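Queuine lyase ([Clostridium] spiroforme DSM 1552, PDB 6P78) probably cleaves queuine by C-N lyase chemistry, as a radical SAM enzyme that binds a [4Fe-4S] cluster and S-adenosylmethionine. Local coordinates at residues I144-D149 / N154-N159; E137-T142 / F200-I205. All coordinates share one frame; numbering follows the deposited sequence.

Interaction 1: residues I144-D149 / N154-N159; sequences IETFND and NVLNKN. With SAM (S-adenosylmethionine), chain D.
The carboxylate of E145 and the ammonium of K158 meet beside S-adenosylmethionine, and each also grips the cofactor. K158 NZ makes a salt bridge of 2.8 Å to E145 OE1, arriving on the anti lone pair. E145 OE1 also accepts from O3' of the S-adenosylmethionine ribose at 2.5 Å, while E145 OE2 takes O2' at 2.6 Å, so the carboxylate spans the ribose diol with one oxygen for each hydroxyl. An acidic residue holding the ribose hydroxyls is a familiar feature of radical SAM enzymes, here set in the loop that follows strand 137-141. From the other segment, K158 NZ reaches the cofactor carboxylate at OXT, 2.8 Å away, and has a weak bond to G143 O; its side chain also touches the iron-sulfur cluster. The bend at chi2 (-72°) brings K158 CD to 3.5 Å from E145 CG, and a second at chi3 (-42°) turns the rest of the chain towards the carboxylate, the two chains crossing near a right angle. Behind this polar end, L156 CD1 packs against E145 CB at 3.7 Å, and both side chains rest on M178. T146 OG1 closes an ST turn with N148 N and is hydrogen-bonded to D192.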
ATOM      1  N   ILE A 144      -4.310  -1.783  -6.695  1.00 18.81           N
ATOM      2  CA  ILE A 144      -4.932  -2.324  -7.915  1.00 16.12           C
ATOM      3  C   ILE A 144      -5.486  -3.721  -7.644  1.00 22.27           C
ATOM      4  O   ILE A 144      -6.571  -4.079  -8.115  1.00 20.46           O
ATOM      5  CB  ILE A 144      -3.900  -2.358  -9.067  1.00 20.33           C
ATOM      6  CG1 ILE A 144      -3.372  -0.953  -9.419  1.00 21.21           C
ATOM      7  CG2 ILE A 144      -4.522  -2.997 -10.335  1.00 22.26           C
ATOM      8  CD1 ILE A 144      -4.433   0.072  -9.828  1.00 20.64           C
ATOM      9  N   GLU A 145      -4.753  -4.513  -6.854  1.00 18.65           N
ATOM     10  CA  GLU A 145      -5.000  -5.919  -6.514  1.00 19.72           C
ATOM     11  C   GLU A 145      -4.831  -6.874  -7.696  1.00 16.62           C
ATOM     12  O   GLU A 145      -4.124  -7.878  -7.584  1.00 19.02           O
ATOM     13  CB  GLU A 145      -6.384  -6.118  -5.880  1.00 21.32           C
ATOM     14  CG  GLU A 145      -6.831  -5.021  -4.873  1.00 21.95           C
ATOM     15  CD  GLU A 145      -5.833  -4.718  -3.744  1.00 30.48           C
ATOM     16  OE1 GLU A 145      -6.108  -3.785  -2.949  1.00 24.75           O
ATOM     17  OE2 GLU A 145      -4.779  -5.384  -3.620  1.00 27.82           O
ATOM     18  N   THR A 146      -5.517  -6.611  -8.817  1.00 18.73           N
ATOM     19  CA  THR A 146      -5.343  -7.403 -10.026  1.00 19.96           C
ATOM     20  C   THR A 146      -5.696  -6.516 -11.216  1.00 17.01           C
ATOM     21  O   THR A 146      -6.588  -5.665 -11.129  1.00 20.36           O
ATOM     22  CB  THR A 146      -6.232  -8.659 -10.064  1.00 21.32           C
ATOM     23  OG1 THR A 146      -6.091  -9.291 -11.352  1.00 25.71           O
ATOM     24  CG2 THR A 146      -7.666  -8.259  -9.883  1.00 25.96           C
ATOM     25  N   PHE A 147      -4.971  -6.695 -12.312  1.00 20.61           N
ATOM     26  CA  PHE A 147      -5.292  -5.903 -13.488  1.00 19.51           C
ATOM     27  C   PHE A 147      -6.504  -6.460 -14.226  1.00 24.66           C
ATOM     28  O   PHE A 147      -6.952  -5.844 -15.198  1.00 26.28           O
ATOM     29  CB  PHE A 147      -4.081  -5.841 -14.419  1.00 21.09           C
ATOM     30  CG  PHE A 147      -2.956  -5.039 -13.840  1.00 21.93           C
ATOM     31  CD1 PHE A 147      -3.020  -3.645 -13.853  1.00 21.59           C
ATOM     32  CD2 PHE A 147      -1.892  -5.662 -13.218  1.00 21.50           C
ATOM     33  CE1 PHE A 147      -2.014  -2.886 -13.290  1.00 24.93           C
ATOM     34  CE2 PHE A 147      -0.868  -4.888 -12.653  1.00 24.31           C
ATOM     35  CZ  PHE A 147      -0.935  -3.523 -12.707  1.00 20.94           C
ATOM     36  N   ASN A 148      -7.024  -7.612 -13.798  1.00 22.64           N
ATOM     37  CA  ASN A 148      -8.231  -8.170 -14.406  1.00 22.54           C
ATOM     38  C   ASN A 148      -9.448  -7.355 -13.958  1.00 25.95           C
ATOM     39  O   ASN A 148      -9.766  -7.276 -12.764  1.00 21.31           O
ATOM     40  CB  ASN A 148      -8.373  -9.649 -14.043  1.00 23.44           C
ATOM     41  CG  ASN A 148      -9.567 -10.275 -14.671  1.00 26.77           C
ATOM     42  OD1 ASN A 148     -10.677 -10.207 -14.141  1.00 22.61           O
ATOM     43  ND2 ASN A 148      -9.360 -10.899 -15.824  1.00 31.88           N
ATOM     44  N   ASP A 149     -10.108  -6.703 -14.922  1.00 22.22           N
ATOM     45  CA  ASP A 149     -11.148  -5.729 -14.582  1.00 20.76           C
ATOM     46  C   ASP A 149     -12.288  -6.371 -13.799  1.00 21.00           C
ATOM     47  O   ASP A 149     -12.746  -5.832 -12.785  1.00 20.93           O
ATOM     48  CB  ASP A 149     -11.711  -5.097 -15.856  1.00 21.95           C
ATOM     49  CG  ASP A 149     -10.709  -4.241 -16.594  1.00 34.83           C
ATOM     50  OD1 ASP A 149      -9.634  -3.899 -16.033  1.00 31.16           O
ATOM     51  OD2 ASP A 149     -11.012  -3.913 -17.765  1.00 43.12           O
ATOM     52  N   ASN A 154     -15.800  -6.537  -9.866  1.00 22.19           N
ATOM     53  CA  ASN A 154     -16.999  -7.327  -9.615  1.00 23.44           C
ATOM     54  C   ASN A 154     -16.844  -8.310  -8.463  1.00 31.27           C
ATOM     55  O   ASN A 154     -17.856  -8.747  -7.913  1.00 41.04           O
ATOM     56  CB  ASN A 154     -17.406  -8.113 -10.868  1.00 31.08           C
ATOM     57  CG  ASN A 154     -17.751  -7.214 -12.041  1.00 33.84           C
ATOM     58  OD1 ASN A 154     -18.024  -6.030 -11.858  1.00 37.30           O
ATOM     59  ND2 ASN A 154     -17.760  -7.781 -13.263  1.00 33.28           N
ATOM     60  N   VAL A 155     -15.630  -8.723  -8.130  1.00 23.85           N
ATOM     61  CA  VAL A 155     -15.391  -9.652  -7.030  1.00 24.39           C
ATOM     62  C   VAL A 155     -14.815  -8.938  -5.815  1.00 25.62           C
ATOM     63  O   VAL A 155     -15.321  -9.082  -4.703  1.00 27.50           O
ATOM     64  CB  VAL A 155     -14.467 -10.806  -7.466  1.00 21.83           C
ATOM     65  CG1 VAL A 155     -14.307 -11.809  -6.325  1.00 27.15           C
ATOM     66  CG2 VAL A 155     -15.007 -11.508  -8.722  1.00 23.83           C
ATOM     67  N   LEU A 156     -13.745  -8.171  -6.012  1.00 20.31           N
ATOM     68  CA  LEU A 156     -13.070  -7.484  -4.911  1.00 22.48           C
ATOM     69  C   LEU A 156     -13.688  -6.129  -4.603  1.00 24.38           C
ATOM     70  O   LEU A 156     -13.321  -5.517  -3.591  1.00 23.77           O
ATOM     71  CB  LEU A 156     -11.586  -7.292  -5.243  1.00 20.20           C
ATOM     72  CG  LEU A 156     -10.832  -8.592  -5.582  1.00 24.49           C
ATOM     73  CD1 LEU A 156      -9.369  -8.303  -5.874  1.00 22.95           C
ATOM     74  CD2 LEU A 156     -10.971  -9.600  -4.445  1.00 23.88           C
ATOM     75  N   ASN A 157     -14.571  -5.650  -5.480  1.00 20.55           N
ATOM     76  CA  ASN A 157     -15.330  -4.412  -5.317  1.00 21.12           C
ATOM     77  C   ASN A 157     -14.423  -3.213  -5.045  1.00 21.12           C
ATOM     78  O   ASN A 157     -14.687  -2.399  -4.154  1.00 22.71           O
ATOM     79  CB  ASN A 157     -16.388  -4.548  -4.222  1.00 25.63           C
ATOM     80  CG  ASN A 157     -17.456  -3.465  -4.317  1.00 34.03           C
ATOM     81  OD1 ASN A 157     -17.874  -3.081  -5.418  1.00 31.90           O
ATOM     82  ND2 ASN A 157     -17.888  -2.951  -3.167  1.00 27.84           N
ATOM     83  N   LYS A 158     -13.377  -3.068  -5.859  1.00 22.54           N
ATOM     84  CA  LYS A 158     -12.409  -1.981  -5.628  1.00 20.63           C
ATOM     85  C   LYS A 158     -12.854  -0.638  -6.195  1.00 17.73           C
ATOM     86  O   LYS A 158     -12.341   0.398  -5.766  1.00 19.86           O
ATOM     87  CB  LYS A 158     -11.060  -2.307  -6.269  1.00 18.55           C
ATOM     88  CG  LYS A 158     -10.324  -3.492  -5.694  1.00 22.84           C
ATOM     89  CD  LYS A 158      -9.757  -3.231  -4.310  1.00 19.72           C
ATOM     90  CE  LYS A 158      -9.119  -1.889  -4.133  1.00 22.43           C
ATOM     91  NZ  LYS A 158      -8.175  -1.922  -2.948  1.00 22.56           N
ATOM     92  N   ASN A 159     -13.760  -0.630  -7.175  1.00 19.97           N
ATOM     93  CA  ASN A 159     -14.132   0.586  -7.904  1.00 16.91           C
ATOM     94  C   ASN A 159     -12.887   1.306  -8.440  1.00 18.53           C
ATOM     95  O   ASN A 159     -12.652   2.488  -8.187  1.00 19.38           O
ATOM     96  CB  ASN A 159     -14.990   1.506  -7.033  1.00 19.85           C
ATOM     97  CG  ASN A 159     -15.582   2.684  -7.807  1.00 25.10           C
ATOM     98  OD1 ASN A 159     -15.613   2.693  -9.047  1.00 26.08           O
ATOM     99  ND2 ASN A 159     -16.041   3.696  -7.074  1.00 23.48           N
TER
HETATM  100  N   SAM D 503      -6.703   2.252   0.135  1.00 31.06           N
HETATM  101  CA  SAM D 503      -5.707   2.151  -0.918  1.00 29.12           C
HETATM  102  C   SAM D 503      -6.226   1.255  -2.034  1.00 26.07           C
HETATM  103  O   SAM D 503      -5.912   1.479  -3.205  1.00 25.21           O
HETATM  104  OXT SAM D 503      -7.003   0.321  -1.788  1.00 27.16           O
HETATM  105  CB  SAM D 503      -4.392   1.638  -0.337  1.00 38.96           C
HETATM  106  CG  SAM D 503      -4.184   0.123  -0.270  1.00 52.96           C
HETATM  107  SD  SAM D 503      -4.851  -0.725   1.191  1.00 61.25           S
HETATM  108  CE  SAM D 503      -4.584   0.509   2.497  1.00 53.93           C
HETATM  109  C5' SAM D 503      -3.591  -1.966   1.647  1.00 50.84           C
HETATM  110  C4' SAM D 503      -3.338  -3.218   0.775  1.00 37.62           C
HETATM  111  O4' SAM D 503      -3.196  -4.385   1.576  1.00 36.24           O
HETATM  112  C3' SAM D 503      -4.420  -3.580  -0.238  1.00 31.12           C
HETATM  113  O3' SAM D 503      -4.301  -2.834  -1.437  1.00 29.40           O
HETATM  114  C2' SAM D 503      -4.168  -5.064  -0.462  1.00 28.00           C
HETATM  115  O2' SAM D 503      -3.226  -5.248  -1.527  1.00 31.01           O
HETATM  116  C1' SAM D 503      -3.541  -5.543   0.847  1.00 31.32           C
HETATM  117  N9  SAM D 503      -4.458  -6.428   1.627  1.00 29.22           N
HETATM  118  C8  SAM D 503      -5.669  -6.124   2.214  1.00 27.37           C
HETATM  119  N7  SAM D 503      -6.167  -7.231   2.809  1.00 27.68           N
HETATM  120  C5  SAM D 503      -5.288  -8.245   2.614  1.00 27.49           C
HETATM  121  C6  SAM D 503      -5.287  -9.587   2.981  1.00 26.80           C
HETATM  122  N6  SAM D 503      -6.284 -10.105   3.688  1.00 27.96           N
HETATM  123  N1  SAM D 503      -4.229 -10.383   2.619  1.00 26.22           N
HETATM  124  C2  SAM D 503      -3.189  -9.876   1.874  1.00 22.14           C
HETATM  125  N3  SAM D 503      -3.184  -8.561   1.509  1.00 29.05           N
HETATM  126  C4  SAM D 503      -4.217  -7.749   1.879  1.00 26.89           C

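Interaction 2: residues E137-T142 / F200-I205; sequences EIIVKT and FDHGTI
K141 and T204 face each other through a water, their side chains crossing at about a right angle. K141 NZ gives a hydrogen bond to the water at 2.8 Å, and T204 OG1 lies 2.5 Å from the same water; the direct gap from NZ to OG1 is 3.7 Å. With chi1 of T204 at -53°, its hydroxyl stands anti to the carbonyl carbon and faces this water. Two residues back along each segment, I139 CG2 approaches the H202 ring obliquely, 4.2 Å from ND1. The ring is fixed from outside the pair: S174 bonds its ND1, D239 its NE2, and Y116 packs with it edge-to-face. K141 is likewise held by a salt bridge to E85. No backbone bond joins the segments. Strand 137-141 pairs with 114-118, and 203-207 with 178-179 and 238-241, so side chains and a water span two strands of the partial (β/α) barrel of the radical SAM core that do not pair with each other. K141 NZ also donates to O1 of the bound queuine, so one ammonium is gripped at once by E85, substrate and water, which fixes the lysine end at the substrate; the water carries the polar link on to T204.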
ATOM      1  N   GLU A 137      11.048  13.187  -3.833  1.00 27.36           N
ATOM      2  CA  GLU A 137      10.533  12.031  -4.577  1.00 22.87           C
ATOM      3  C   GLU A 137       9.451  11.300  -3.780  1.00 26.05           C
ATOM      4  O   GLU A 137       9.692  10.837  -2.662  1.00 27.76           O
ATOM      5  CB  GLU A 137      11.684  11.069  -4.902  1.00 24.18           C
ATOM      6  CG  GLU A 137      11.260   9.835  -5.683  1.00 27.35           C
ATOM      7  CD  GLU A 137      12.398   8.841  -5.915  1.00 31.99           C
ATOM      8  OE1 GLU A 137      13.465   8.962  -5.271  1.00 37.62           O
ATOM      9  OE2 GLU A 137      12.227   7.925  -6.752  1.00 36.19           O
ATOM     10  N   ILE A 138       8.254  11.176  -4.354  1.00 20.80           N
ATOM     11  CA  ILE A 138       7.180  10.423  -3.724  1.00 20.73           C
ATOM     12  C   ILE A 138       6.897   9.205  -4.583  1.00 22.43           C
ATOM     13  O   ILE A 138       6.761   9.325  -5.806  1.00 20.92           O
ATOM     14  CB  ILE A 138       5.901  11.261  -3.558  1.00 24.98           C
ATOM     15  CG1 ILE A 138       6.210  12.532  -2.772  1.00 30.92           C
ATOM     16  CG2 ILE A 138       4.814  10.427  -2.895  1.00 22.00           C
ATOM     17  CD1 ILE A 138       5.014  13.325  -2.413  1.00 33.80           C
ATOM     18  N   ILE A 139       6.862   8.037  -3.950  1.00 21.23           N
ATOM     19  CA  ILE A 139       6.412   6.813  -4.599  1.00 16.39           C
ATOM     20  C   ILE A 139       4.980   6.580  -4.142  1.00 20.44           C
ATOM     21  O   ILE A 139       4.734   6.295  -2.962  1.00 20.09           O
ATOM     22  CB  ILE A 139       7.307   5.619  -4.261  1.00 19.54           C
ATOM     23  CG1 ILE A 139       8.783   5.939  -4.490  1.00 27.93           C
ATOM     24  CG2 ILE A 139       6.837   4.357  -5.067  1.00 19.68           C
ATOM     25  CD1 ILE A 139       9.107   6.320  -5.867  1.00 24.92           C
ATOM     26  N   VAL A 140       4.011   6.705  -5.052  1.00 19.70           N
ATOM     27  CA  VAL A 140       2.610   6.575  -4.670  1.00 19.27           C
ATOM     28  C   VAL A 140       2.161   5.150  -4.971  1.00 20.71           C
ATOM     29  O   VAL A 140       2.095   4.746  -6.141  1.00 21.59           O
ATOM     30  CB  VAL A 140       1.713   7.587  -5.391  1.00 21.11           C
ATOM     31  CG1 VAL A 140       0.289   7.449  -4.862  1.00 23.42           C
ATOM     32  CG2 VAL A 140       2.249   9.012  -5.176  1.00 19.98           C
ATOM     33  N   LYS A 141       1.856   4.394  -3.915  1.00 16.80           N
ATOM     34  CA  LYS A 141       1.327   3.038  -3.996  1.00 18.23           C
ATOM     35  C   LYS A 141      -0.196   3.055  -4.111  1.00 21.66           C
ATOM     36  O   LYS A 141      -0.865   3.919  -3.546  1.00 20.83           O
ATOM     37  CB  LYS A 141       1.759   2.243  -2.758  1.00 19.59           C
ATOM     38  CG  LYS A 141       3.259   2.129  -2.619  1.00 20.17           C
ATOM     39  CD  LYS A 141       3.704   1.603  -1.265  1.00 26.42           C
ATOM     40  CE  LYS A 141       3.010   0.323  -0.855  1.00 28.90           C
ATOM     41  NZ  LYS A 141       3.841  -0.351   0.197  1.00 36.68           N
ATOM     42  N   THR A 142      -0.753   2.091  -4.858  1.00 19.49           N
ATOM     43  CA  THR A 142      -2.207   2.029  -4.956  1.00 18.43           C
ATOM     44  C   THR A 142      -2.642   0.574  -5.072  1.00 18.36           C
ATOM     45  O   THR A 142      -1.948  -0.244  -5.676  1.00 19.04           O
ATOM     46  CB  THR A 142      -2.712   2.878  -6.145  1.00 23.31           C
ATOM     47  OG1 THR A 142      -4.116   3.103  -6.026  1.00 23.43           O
ATOM     48  CG2 THR A 142      -2.406   2.225  -7.518  1.00 23.48           C
ATOM     49  N   PHE A 200       6.009  -1.177 -14.525  1.00 21.79           N
ATOM     50  CA  PHE A 200       6.141  -0.482 -13.252  1.00 20.76           C
ATOM     51  C   PHE A 200       7.531  -0.657 -12.671  1.00 22.16           C
ATOM     52  O   PHE A 200       8.129  -1.726 -12.780  1.00 23.64           O
ATOM     53  CB  PHE A 200       5.104  -0.975 -12.261  1.00 19.15           C
ATOM     54  CG  PHE A 200       3.696  -0.622 -12.649  1.00 21.76           C
ATOM     55  CD1 PHE A 200       3.140   0.591 -12.260  1.00 19.96           C
ATOM     56  CD2 PHE A 200       2.938  -1.481 -13.426  1.00 19.36           C
ATOM     57  CE1 PHE A 200       1.824   0.927 -12.640  1.00 21.07           C
ATOM     58  CE2 PHE A 200       1.647  -1.155 -13.781  1.00 21.01           C
ATOM     59  CZ  PHE A 200       1.093   0.041 -13.389  1.00 24.44           C
ATOM     60  N   ASP A 201       8.017   0.401 -12.024  1.00 21.53           N
ATOM     61  CA  ASP A 201       9.341   0.398 -11.407  1.00 25.20           C
ATOM     62  C   ASP A 201       9.331   0.028  -9.930  1.00 26.33           C
ATOM     63  O   ASP A 201      10.405  -0.165  -9.344  1.00 24.78           O
ATOM     64  CB  ASP A 201       9.975   1.773 -11.585  1.00 26.98           C
ATOM     65  CG  ASP A 201      10.377   2.038 -13.023  1.00 45.25           C
ATOM     66  OD1 ASP A 201      10.780   1.078 -13.728  1.00 51.82           O
ATOM     67  OD2 ASP A 201      10.283   3.211 -13.443  1.00 55.56           O
ATOM     68  N   HIS A 202       8.162  -0.036  -9.311  1.00 23.32           N
ATOM     69  CA  HIS A 202       8.018  -0.550  -7.964  1.00 23.34           C
ATOM     70  C   HIS A 202       6.671  -1.236  -7.900  1.00 24.16           C
ATOM     71  O   HIS A 202       5.833  -1.085  -8.788  1.00 22.31           O
ATOM     72  CB  HIS A 202       8.117   0.547  -6.893  1.00 27.87           C
ATOM     73  CG  HIS A 202       8.062   0.017  -5.481  1.00 33.01           C
ATOM     74  ND1 HIS A 202       6.962   0.180  -4.663  1.00 30.16           N
ATOM     75  CD2 HIS A 202       8.963  -0.692  -4.756  1.00 31.33           C
ATOM     76  CE1 HIS A 202       7.178  -0.410  -3.504  1.00 28.11           C
ATOM     77  NE2 HIS A 202       8.391  -0.941  -3.530  1.00 34.74           N
ATOM     78  N   GLY A 203       6.475  -2.009  -6.847  1.00 21.28           N
ATOM     79  CA  GLY A 203       5.213  -2.689  -6.653  1.00 21.01           C
ATOM     80  C   GLY A 203       5.341  -3.566  -5.432  1.00 22.18           C
ATOM     81  O   GLY A 203       6.430  -3.746  -4.879  1.00 21.76           O
ATOM     82  N   THR A 204       4.203  -4.105  -5.014  1.00 20.48           N
ATOM     83  CA  THR A 204       4.119  -4.951  -3.828  1.00 21.07           C
ATOM     84  C   THR A 204       3.307  -6.194  -4.163  1.00 21.00           C
ATOM     85  O   THR A 204       2.216  -6.074  -4.721  1.00 22.37           O
ATOM     86  CB  THR A 204       3.457  -4.190  -2.674  1.00 23.52           C
ATOM     87  OG1 THR A 204       4.144  -2.945  -2.461  1.00 26.60           O
ATOM     88  CG2 THR A 204       3.521  -5.001  -1.412  1.00 24.43           C
ATOM     89  N   ILE A 205       3.838  -7.368  -3.831  1.00 18.33           N
ATOM     90  CA  ILE A 205       3.154  -8.649  -4.017  1.00 21.38           C
ATOM     91  C   ILE A 205       2.665  -9.130  -2.661  1.00 23.99           C
ATOM     92  O   ILE A 205       3.475  -9.480  -1.791  1.00 25.30           O
ATOM     93  CB  ILE A 205       4.073  -9.705  -4.641  1.00 27.00           C
ATOM     94  CG1 ILE A 205       4.636  -9.210  -5.967  1.00 31.66           C
ATOM     95  CG2 ILE A 205       3.293 -10.996  -4.819  1.00 25.92           C
ATOM     96  CD1 ILE A 205       3.593  -8.953  -6.994  1.00 35.60           C
TER
HETATM   97  O   HOH W   1       5.864  -1.982  -0.889  1.00 34.92           O

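How the interactions relate
Interactions 1 and 2 have centres about 18 Å apart and lie within the same radical SAM core. Along the chain the order is 137-142, 144-149, 154-159, 200-205, so both segments of interaction 1 come between those of interaction 2. Strand 137-141 runs out through G143 into the loop at 144-149, carrying the chain from K141 at the queuine to E145 at the S-adenosylmethionine ribose; helix 149-155 then leads to K158. The two contacts touch directly, with F147 CZ packed 3.7 Å from F200 CE2, and both rings also rest on helix 165-169. One continuous piece of chain therefore lines the substrate and cofactor sites.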